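Carboxylesterase YbfK (Bacillus subtilis, PDB 4CCY) hydrolyses carboxylic esters to an alcohol and a carboxylate, as an alpha/beta-hydrolase-fold carboxylesterase of the bacterial cytoplasm. Local coordinates at residues V136-L139 and L140-E144; P154-A157 and F158-H162; I200-G203 and V204-Q207. All coordinates share one frame; numbering follows the deposited sequence.

Interaction 1 of 3, residues V136-L139 and L140-E144; sequences VNFL and LRAPE
R141 reaches back one turn along the helix to N137, its NE donating to N137 OD1 over 3.1 Å at an N-H...O angle of 148°. The acceptor lies in the guanidinium plane, at its edge, but seen from the amide the donor stands tilted from the carbonyl plane; the amide and guanidinium planes are 49° apart. R141 runs extended from CG to NE, which carries CD past the amide, 3.7 Å from N137 ND2, before NE meets the oxygen. ND2 itself is bonded to R104 O, so both ends of this buried amide have partners and its rotation is fixed.

The backbone bonds are those of the last helical turn: L140 N to V136 O, R141 N to N137 O, and A142 N to F138 O, the last at 2.6 Å. A142 then leaves the helical conformation and the chain swings into P143, whose CB packs 3.2 Å from L139 O.

Apolar contacts follow the same spacing. The F138 ring, with CG anti to the backbone N (chi1 -168°), lies along the helix toward its end and takes A142 CB over one face, a CH-pi contact 3.9 Å from the centroid and displaced toward the CE1 rim, where CE1 is 3.6 Å away. V136 CG1 and L140 CD1 meet more loosely, at 4.3 Å.

All this closes helix 130-141, the helix of the beta-alpha-beta unit between strands 123-128 and 146-152. V136, F138 and L139 pack on strand 146-152, through V146, A149 and V151; N137, F138 and R141 face helix 104-118, where F138 also meets the F115 ring; and L140 lies against F224, S231 and I232 in loops.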
ATOM      1  N   VAL A 136       8.721  -0.334   4.123  1.00 11.34           N
ATOM      2  CA  VAL A 136      10.038   0.183   4.496  1.00 11.93           C
ATOM      3  C   VAL A 136      10.202   0.109   6.013  1.00 12.45           C
ATOM      4  O   VAL A 136      11.232  -0.359   6.507  1.00 13.11           O
ATOM      5  CB  VAL A 136      10.271   1.620   4.005  1.00 12.05           C
ATOM      6  CG1 VAL A 136      11.659   2.108   4.410  1.00 12.50           C
ATOM      7  CG2 VAL A 136      10.094   1.696   2.493  1.00 11.75           C
ATOM      8  N   ASN A 137       9.180   0.542   6.746  1.00 12.35           N
ATOM      9  CA  ASN A 137       9.182   0.453   8.208  1.00 12.76           C
ATOM     10  C   ASN A 137       9.321  -0.991   8.714  1.00 12.97           C
ATOM     11  O   ASN A 137      10.102  -1.265   9.636  1.00 13.23           O
ATOM     12  CB  ASN A 137       7.917   1.096   8.792  1.00 12.60           C
ATOM     13  CG  ASN A 137       7.943   1.147  10.307  1.00 13.16           C
ATOM     14  OD1 ASN A 137       8.758   1.868  10.894  1.00 13.46           O
ATOM     15  ND2 ASN A 137       7.051   0.382  10.954  1.00 12.71           N
ATOM     16  N   PHE A 138       8.564  -1.905   8.101  1.00 12.86           N
ATOM     17  CA  PHE A 138       8.630  -3.334   8.446  1.00 13.00           C
ATOM     18  C   PHE A 138       9.999  -3.983   8.192  1.00 13.60           C
ATOM     19  O   PHE A 138      10.533  -4.661   9.069  1.00 14.51           O
ATOM     20  CB  PHE A 138       7.495  -4.138   7.759  1.00 12.60           C
ATOM     21  CG  PHE A 138       7.342  -5.544   8.296  1.00 12.97           C
ATOM     22  CD1 PHE A 138       6.925  -5.757   9.599  1.00 13.00           C
ATOM     23  CD2 PHE A 138       7.646  -6.653   7.498  1.00 13.14           C
ATOM     24  CE1 PHE A 138       6.798  -7.049  10.108  1.00 13.54           C
ATOM     25  CE2 PHE A 138       7.519  -7.943   7.995  1.00 13.41           C
ATOM     26  CZ  PHE A 138       7.088  -8.142   9.301  1.00 13.67           C
ATOM     27  N   LEU A 139      10.576  -3.783   7.007  1.00 13.59           N
ATOM     28  CA  LEU A 139      11.869  -4.400   6.694  1.00 14.07           C
ATOM     29  C   LEU A 139      12.999  -3.848   7.587  1.00 14.83           C
ATOM     30  O   LEU A 139      13.982  -4.547   7.841  1.00 15.59           O
ATOM     31  CB  LEU A 139      12.216  -4.274   5.199  1.00 13.71           C
ATOM     32  CG  LEU A 139      12.391  -2.871   4.610  1.00 13.44           C
ATOM     33  CD1 LEU A 139      13.803  -2.353   4.821  1.00 14.04           C
ATOM     34  CD2 LEU A 139      12.024  -2.865   3.135  1.00 13.05           C
ATOM     35  N   LEU A 140      12.853  -2.606   8.061  1.00 14.92           N
ATOM     36  CA  LEU A 140      13.797  -2.024   9.018  1.00 15.82           C
ATOM     37  C   LEU A 140      13.638  -2.625  10.407  1.00 16.79           C
ATOM     38  O   LEU A 140      14.624  -2.924  11.076  1.00 18.04           O
ATOM     39  CB  LEU A 140      13.623  -0.506   9.117  1.00 15.50           C
ATOM     40  CG  LEU A 140      14.189   0.401   8.024  1.00 15.34           C
ATOM     41  CD1 LEU A 140      13.649   1.814   8.196  1.00 15.14           C
ATOM     42  CD2 LEU A 140      15.712   0.412   8.058  1.00 15.96           C
ATOM     43  N   ARG A 141      12.398  -2.774  10.857  1.00 16.50           N
ATOM     44  CA  ARG A 141      12.144  -3.242  12.223  1.00 17.18           C
ATOM     45  C   ARG A 141      12.033  -4.756  12.330  1.00 17.26           C
ATOM     46  O   ARG A 141      12.179  -5.300  13.416  1.00 18.00           O
ATOM     47  CB  ARG A 141      10.863  -2.624  12.779  1.00 16.96           C
ATOM     48  CG  ARG A 141      10.999  -1.167  13.162  1.00 17.17           C
ATOM     49  CD  ARG A 141       9.633  -0.553  13.401  1.00 17.01           C
ATOM     50  NE  ARG A 141       9.734   0.875  13.679  1.00 17.34           N
ATOM     51  CZ  ARG A 141      10.032   1.387  14.874  1.00 18.18           C
ATOM     52  NH1 ARG A 141      10.264   0.595  15.912  1.00 18.43           N
ATOM     53  NH2 ARG A 141      10.110   2.701  15.024  1.00 18.47           N
ATOM     54  N   ALA A 142      11.732  -5.430  11.223  1.00 16.54           N
ATOM     55  CA  ALA A 142      11.600  -6.888  11.255  1.00 16.82           C
ATOM     56  C   ALA A 142      12.230  -7.551  10.041  1.00 16.85           C
ATOM     57  O   ALA A 142      11.578  -8.355   9.378  1.00 16.71           O
ATOM     58  CB  ALA A 142      10.143  -7.304  11.404  1.00 16.21           C
ATOM     59  N   PRO A 143      13.521  -7.243   9.770  1.00 17.31           N
ATOM     60  CA  PRO A 143      14.153  -7.761   8.557  1.00 17.33           C
ATOM     61  C   PRO A 143      14.157  -9.280   8.509  1.00 17.80           C
ATOM     62  O   PRO A 143      14.147  -9.846   7.430  1.00 17.77           O
ATOM     63  CB  PRO A 143      15.592  -7.242   8.654  1.00 18.04           C
ATOM     64  CG  PRO A 143      15.819  -6.977  10.107  1.00 18.65           C
ATOM     65  CD  PRO A 143      14.485  -6.547  10.648  1.00 17.73           C
ATOM     66  N   GLU A 144      14.166  -9.922   9.675  1.00 18.37           N
ATOM     67  CA  GLU A 144      14.189 -11.382   9.761  1.00 19.17           C
ATOM     68  C   GLU A 144      12.920 -12.036   9.205  1.00 18.37           C
ATOM     69  O   GLU A 144      12.910 -13.236   8.922  1.00 18.60           O
ATOM     70  CB  GLU A 144      14.471 -11.846  11.210  1.00 20.37           C
ATOM     71  CG  GLU A 144      13.295 -11.721  12.189  1.00 20.53           C
ATOM     72  CD  GLU A 144      13.001 -10.289  12.646  1.00 20.46           C
ATOM     73  OE1 GLU A 144      13.802  -9.369  12.398  1.00 20.64           O
ATOM     74  OE2 GLU A 144      11.952 -10.077  13.276  1.00 20.81           O
TER

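Interaction 2 of 3, residues P154-A157 and F158-H162; sequences PAEA and FISFH
The backbone reverses in a tight gamma-turn at E156-F158, centred on A157 and closed by a weak hydrogen bond from F158 N to E156 O (2.8 Å), with E156 and A157 both at positive phi. Beyond this bend the chain curls round the E156 side chain, and E156 CA comes 3.2 Å from I159 O in a CA-H...O contact.

E156 has CG beside its backbone N (chi1 -72°) and is extended beyond, which lays CG over the F161 ring and takes OE2 on to F161 N. OE2 receives that N-H from 2.8 Å, nearly straight (164°), on the anti side and a little out of the carboxylate plane. The side chain crosses the ring at about a right angle, CG sitting over its centre, 3.5 Å from the centroid, in a CH-pi contact almost along the ring normal. The same glutamate thus grips both the backbone and the ring of F161. A155 CB touches F161 CZ at 4.0 Å. At the other end P154 CG comes to the edge of the F158 ring, in its plane, 3.8 Å from CD2.

In this alpha/beta hydrolase the segment after strand 146-152 holds the short, weakly bonded strand 156-157, parallel to 222-223, and runs on into the loop before helix 164-170. It borders the presumed catalytic centre: the A155 side chain is about 4 Å from that of S129, the nucleophile by similarity, and about 6 Å from that of H273.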
ATOM      1  N   PRO A 154       6.046   5.449  -2.684  1.00 12.75           N
ATOM      2  CA  PRO A 154       5.845   5.465  -1.228  1.00 12.74           C
ATOM      3  C   PRO A 154       5.338   6.823  -0.721  1.00 13.16           C
ATOM      4  O   PRO A 154       5.613   7.881  -1.328  1.00 13.06           O
ATOM      5  CB  PRO A 154       7.235   5.123  -0.667  1.00 12.63           C
ATOM      6  CG  PRO A 154       8.196   5.484  -1.759  1.00 12.92           C
ATOM      7  CD  PRO A 154       7.462   5.238  -3.049  1.00 12.95           C
ATOM      8  N   ALA A 155       4.538   6.768   0.339  1.00 13.32           N
ATOM      9  CA  ALA A 155       4.046   7.964   1.017  1.00 14.04           C
ATOM     10  C   ALA A 155       5.211   8.513   1.852  1.00 14.44           C
ATOM     11  O   ALA A 155       5.519   7.978   2.929  1.00 14.92           O
ATOM     12  CB  ALA A 155       2.849   7.617   1.900  1.00 13.75           C
ATOM     13  N   GLU A 156       5.866   9.554   1.336  1.00 14.70           N
ATOM     14  CA  GLU A 156       7.146  10.041   1.873  1.00 14.92           C
ATOM     15  C   GLU A 156       8.176   8.920   1.938  1.00 14.47           C
ATOM     16  O   GLU A 156       8.481   8.308   0.911  1.00 14.45           O
ATOM     17  CB  GLU A 156       6.967  10.740   3.226  1.00 15.28           C
ATOM     18  CG  GLU A 156       6.294  12.091   3.098  1.00 15.96           C
ATOM     19  CD  GLU A 156       6.565  13.013   4.265  1.00 16.68           C
ATOM     20  OE1 GLU A 156       6.796  12.513   5.388  1.00 17.01           O
ATOM     21  OE2 GLU A 156       6.538  14.243   4.056  1.00 17.33           O
ATOM     22  N   ALA A 157       8.704   8.654   3.135  1.00 14.45           N
ATOM     23  CA  ALA A 157       9.720   7.621   3.353  1.00 14.23           C
ATOM     24  C   ALA A 157      11.106   8.033   2.858  1.00 14.79           C
ATOM     25  O   ALA A 157      12.063   8.015   3.635  1.00 14.98           O
ATOM     26  CB  ALA A 157       9.292   6.281   2.751  1.00 13.49           C
ATOM     27  N   PHE A 158      11.218   8.408   1.579  1.00 14.68           N
ATOM     28  CA  PHE A 158      12.519   8.797   1.011  1.00 15.07           C
ATOM     29  C   PHE A 158      12.726  10.296   0.829  1.00 15.95           C
ATOM     30  O   PHE A 158      13.866  10.749   0.745  1.00 16.57           O
ATOM     31  CB  PHE A 158      12.784   8.041  -0.296  1.00 14.68           C
ATOM     32  CG  PHE A 158      12.833   6.565  -0.105  1.00 14.05           C
ATOM     33  CD1 PHE A 158      14.003   5.952   0.328  1.00 14.12           C
ATOM     34  CD2 PHE A 158      11.687   5.788  -0.292  1.00 13.45           C
ATOM     35  CE1 PHE A 158      14.048   4.580   0.536  1.00 13.97           C
ATOM     36  CE2 PHE A 158      11.726   4.419  -0.081  1.00 13.13           C
ATOM     37  CZ  PHE A 158      12.901   3.815   0.335  1.00 13.44           C
ATOM     38  N   ILE A 159      11.626  11.049   0.768  1.00 16.01           N
ATOM     39  CA  ILE A 159      11.660  12.501   0.659  1.00 16.81           C
ATOM     40  C   ILE A 159      10.343  13.089   1.212  1.00 16.78           C
ATOM     41  O   ILE A 159       9.344  12.370   1.327  1.00 15.96           O
ATOM     42  CB  ILE A 159      11.942  12.938  -0.808  1.00 17.10           C
ATOM     43  CG1 ILE A 159      12.690  14.278  -0.864  1.00 18.17           C
ATOM     44  CG2 ILE A 159      10.683  12.951  -1.656  1.00 16.61           C
ATOM     45  CD1 ILE A 159      14.176  14.151  -0.593  1.00 18.96           C
ATOM     46  N   SER A 160      10.366  14.371   1.590  1.00 17.60           N
ATOM     47  CA  SER A 160       9.191  15.083   2.133  1.00 17.61           C
ATOM     48  C   SER A 160       8.118  15.339   1.080  1.00 17.21           C
ATOM     49  O   SER A 160       8.440  15.542  -0.093  1.00 17.12           O
ATOM     50  CB  SER A 160       9.611  16.441   2.700  1.00 19.03           C
ATOM     51  OG  SER A 160      10.524  16.281   3.760  1.00 20.19           O
ATOM     52  N   PHE A 161       6.854  15.348   1.505  1.00 17.02           N
ATOM     53  CA  PHE A 161       5.724  15.699   0.627  1.00 17.18           C
ATOM     54  C   PHE A 161       5.836  17.149   0.194  1.00 18.20           C
ATOM     55  O   PHE A 161       6.436  17.964   0.908  1.00 18.67           O
ATOM     56  CB  PHE A 161       4.395  15.587   1.373  1.00 17.15           C
ATOM     57  CG  PHE A 161       3.846  14.191   1.485  1.00 16.24           C
ATOM     58  CD1 PHE A 161       3.910  13.299   0.418  1.00 15.64           C
ATOM     59  CD2 PHE A 161       3.207  13.787   2.657  1.00 16.14           C
ATOM     60  CE1 PHE A 161       3.373  12.018   0.532  1.00 14.98           C
ATOM     61  CE2 PHE A 161       2.668  12.509   2.778  1.00 15.37           C
ATOM     62  CZ  PHE A 161       2.755  11.623   1.714  1.00 14.87           C
ATOM     63  N   HIS A 162       5.245  17.477  -0.958  1.00 18.48           N
ATOM     64  CA  HIS A 162       4.944  18.878  -1.263  1.00 19.83           C
ATOM     65  C   HIS A 162       3.965  19.325  -0.225  1.00 20.57           C
ATOM     66  O   HIS A 162       3.101  18.543   0.157  1.00 19.37           O
ATOM     67  CB  HIS A 162       4.295  19.039  -2.646  1.00 19.98           C
ATOM     68  CG  HIS A 162       5.202  18.667  -3.799  1.00 19.79           C
ATOM     69  ND1 HIS A 162       6.472  19.109  -3.894  1.00 19.99           N
ATOM     70  CD2 HIS A 162       4.973  17.871  -4.927  1.00 19.36           C
ATOM     71  CE1 HIS A 162       7.032  18.623  -5.022  1.00 20.01           C
ATOM     72  NE2 HIS A 162       6.111  17.860  -5.651  1.00 19.70           N
TER

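Interaction 3 of 3, residues I200-G203 and V204-Q207; sequences IVAG and VEWQ
E205 folds back over V201 and A202, one turn earlier. CB lies 3.7 Å from both V201 O and A202 O. CG, held beside the backbone N and anti to the carbonyl carbon (chi1 -74°), comes closer to V201 O, at 3.4 Å. From there the chain is extended, and CD passes V201 CG1 at 4.2 Å, the two side chains crossing at a slant. OE1 ends near A202 CA, 3.7 Å away, and beyond the segments it has a long, weak ion pair with R198, so the carboxylate grazes an apolar stretch of helix and its charge is only loosely matched by this arginine.

The backbone beneath is regular up to the end. V204 N bonds to I200 O, and E205 N to V201 O at 2.9 Å, this second donor lying in the carbonyl plane. W206 N divides itself between A202 O, at 3.1 Å, and G203 O in a weak bond. W206 then abandons helical geometry and turns its indole away from the turn, onto V11, S13, Y18 and R211. The carbonyl oxygens of G203 and W206, 3.3 Å apart, both accept from K92 NZ, whose probable positive charge would offset their mutual repulsion.

I200, V201 and V204 face helix 175-186 through I182, A175 and A178, while W206 meets helix 12-24. This is the C-terminal turn of an alpha-helix, K92 bonding its G203 O and W206 O just beyond, in a helix coming, in chain order, between strands 146-152 and 236-241 of the alpha/beta hydrolase fold, where the superfamily commonly carries its cap.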
ATOM      1  N   ILE A 200     -13.715   4.733  -3.385  1.00 15.84           N
ATOM      2  CA  ILE A 200     -12.890   5.715  -2.693  1.00 15.65           C
ATOM      3  C   ILE A 200     -13.715   6.926  -2.228  1.00 16.00           C
ATOM      4  O   ILE A 200     -13.549   7.394  -1.094  1.00 15.91           O
ATOM      5  CB  ILE A 200     -11.689   6.152  -3.568  1.00 15.48           C
ATOM      6  CG1 ILE A 200     -10.758   4.959  -3.799  1.00 15.18           C
ATOM      7  CG2 ILE A 200     -10.939   7.317  -2.931  1.00 15.68           C
ATOM      8  CD1 ILE A 200      -9.732   5.202  -4.878  1.00 15.42           C
ATOM      9  N   VAL A 201     -14.599   7.419  -3.099  1.00 16.55           N
ATOM     10  CA  VAL A 201     -15.508   8.522  -2.761  1.00 17.35           C
ATOM     11  C   VAL A 201     -16.407   8.133  -1.591  1.00 17.82           C
ATOM     12  O   VAL A 201     -16.516   8.877  -0.623  1.00 18.34           O
ATOM     13  CB  VAL A 201     -16.333   8.991  -3.983  1.00 18.18           C
ATOM     14  CG1 VAL A 201     -17.435   9.975  -3.582  1.00 19.25           C
ATOM     15  CG2 VAL A 201     -15.421   9.636  -5.012  1.00 17.98           C
ATOM     16  N   ALA A 202     -17.001   6.943  -1.667  1.00 18.34           N
ATOM     17  CA  ALA A 202     -17.895   6.436  -0.617  1.00 19.03           C
ATOM     18  C   ALA A 202     -17.136   6.176   0.685  1.00 18.77           C
ATOM     19  O   ALA A 202     -17.691   6.310   1.776  1.00 19.79           O
ATOM     20  CB  ALA A 202     -18.622   5.177  -1.088  1.00 19.38           C
ATOM     21  N   GLY A 203     -15.863   5.805   0.561  1.00 18.09           N
ATOM     22  CA  GLY A 203     -14.984   5.627   1.712  1.00 17.15           C
ATOM     23  C   GLY A 203     -14.833   6.918   2.490  1.00 17.43           C
ATOM     24  O   GLY A 203     -14.967   6.932   3.711  1.00 17.27           O
ATOM     25  N   VAL A 204     -14.562   7.998   1.764  1.00 17.47           N
ATOM     26  CA  VAL A 204     -14.410   9.321   2.337  1.00 18.48           C
ATOM     27  C   VAL A 204     -15.745   9.851   2.902  1.00 19.96           C
ATOM     28  O   VAL A 204     -15.768  10.491   3.952  1.00 20.99           O
ATOM     29  CB  VAL A 204     -13.787  10.305   1.308  1.00 18.51           C
ATOM     30  CG1 VAL A 204     -13.594  11.682   1.921  1.00 19.33           C
ATOM     31  CG2 VAL A 204     -12.451   9.772   0.787  1.00 17.47           C
ATOM     32  N   GLU A 205     -16.853   9.572   2.216  1.00 21.04           N
ATOM     33  CA  GLU A 205     -18.185   9.956   2.714  1.00 23.04           C
ATOM     34  C   GLU A 205     -18.522   9.311   4.057  1.00 23.08           C
ATOM     35  O   GLU A 205     -19.182   9.918   4.893  1.00 23.91           O
ATOM     36  CB  GLU A 205     -19.266   9.637   1.689  1.00 24.39           C
ATOM     37  CG  GLU A 205     -19.253  10.610   0.522  1.00 26.16           C
ATOM     38  CD  GLU A 205     -20.281  10.278  -0.534  1.00 28.03           C
ATOM     39  OE1 GLU A 205     -20.454   9.081  -0.866  1.00 28.18           O
ATOM     40  OE2 GLU A 205     -20.915  11.226  -1.040  1.00 29.98           O
ATOM     41  N   TRP A 206     -18.058   8.082   4.251  1.00 22.16           N
ATOM     42  CA  TRP A 206     -18.260   7.375   5.501  1.00 22.99           C
ATOM     43  C   TRP A 206     -17.477   8.040   6.594  1.00 23.30           C
ATOM     44  O   TRP A 206     -16.257   8.007   6.589  1.00 22.13           O
ATOM     45  CB  TRP A 206     -17.876   5.900   5.345  1.00 21.90           C
ATOM     46  CG  TRP A 206     -18.110   5.057   6.582  1.00 22.12           C
ATOM     47  CD1 TRP A 206     -18.991   5.308   7.632  1.00 23.28           C
ATOM     48  CD2 TRP A 206     -17.469   3.781   6.922  1.00 21.46           C
ATOM     49  NE1 TRP A 206     -18.928   4.309   8.575  1.00 23.54           N
ATOM     50  CE2 TRP A 206     -18.036   3.365   8.212  1.00 22.43           C
ATOM     51  CE3 TRP A 206     -16.507   2.975   6.316  1.00 20.46           C
ATOM     52  CZ2 TRP A 206     -17.649   2.188   8.839  1.00 22.59           C
ATOM     53  CZ3 TRP A 206     -16.132   1.788   6.958  1.00 20.42           C
ATOM     54  CH2 TRP A 206     -16.679   1.415   8.192  1.00 21.43           C
ATOM     55  N   GLN A 207     -18.182   8.657   7.537  1.00 26.18           N
ATOM     56  CA  GLN A 207     -17.539   9.342   8.650  1.00 28.09           C
ATOM     57  C   GLN A 207     -17.245   8.372   9.792  1.00 28.13           C
ATOM     58  O   GLN A 207     -18.101   8.119  10.637  1.00 30.30           O
ATOM     59  CB  GLN A 207     -18.399  10.520   9.139  1.00 31.74           C
ATOM     60  CG  GLN A 207     -18.570  11.630   8.105  1.00 33.94           C
ATOM     61  CD  GLN A 207     -17.249  12.085   7.494  1.00 33.94           C
ATOM     62  OE1 GLN A 207     -16.998  11.878   6.306  1.00 34.73           O
ATOM     63  NE2 GLN A 207     -16.396  12.697   8.308  1.00 34.40           N
TER

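How the interactions relate
The three contacts follow one another along the chain without overlap. Interaction 1 ends helix 130-141; interaction 2 lies beyond strand 146-152, the next strand of the same beta-alpha-beta unit; interaction 3 ends helix 194-205. Interactions 1 and 2 have centres about 18 Å apart yet touch, V136 CG2 packing 4.1 Å from F158 CE2, which ties the helix that follows the presumed nucleophile, S129, to the loop beside it. Interaction 3 stands apart, about 14 Å from interaction 2 and about 21 Å from interaction 1 between nearest atoms, and across the chain's centre from interaction 1. Interaction 2 thus borders the presumed catalytic site, while the other two close helices farther from it.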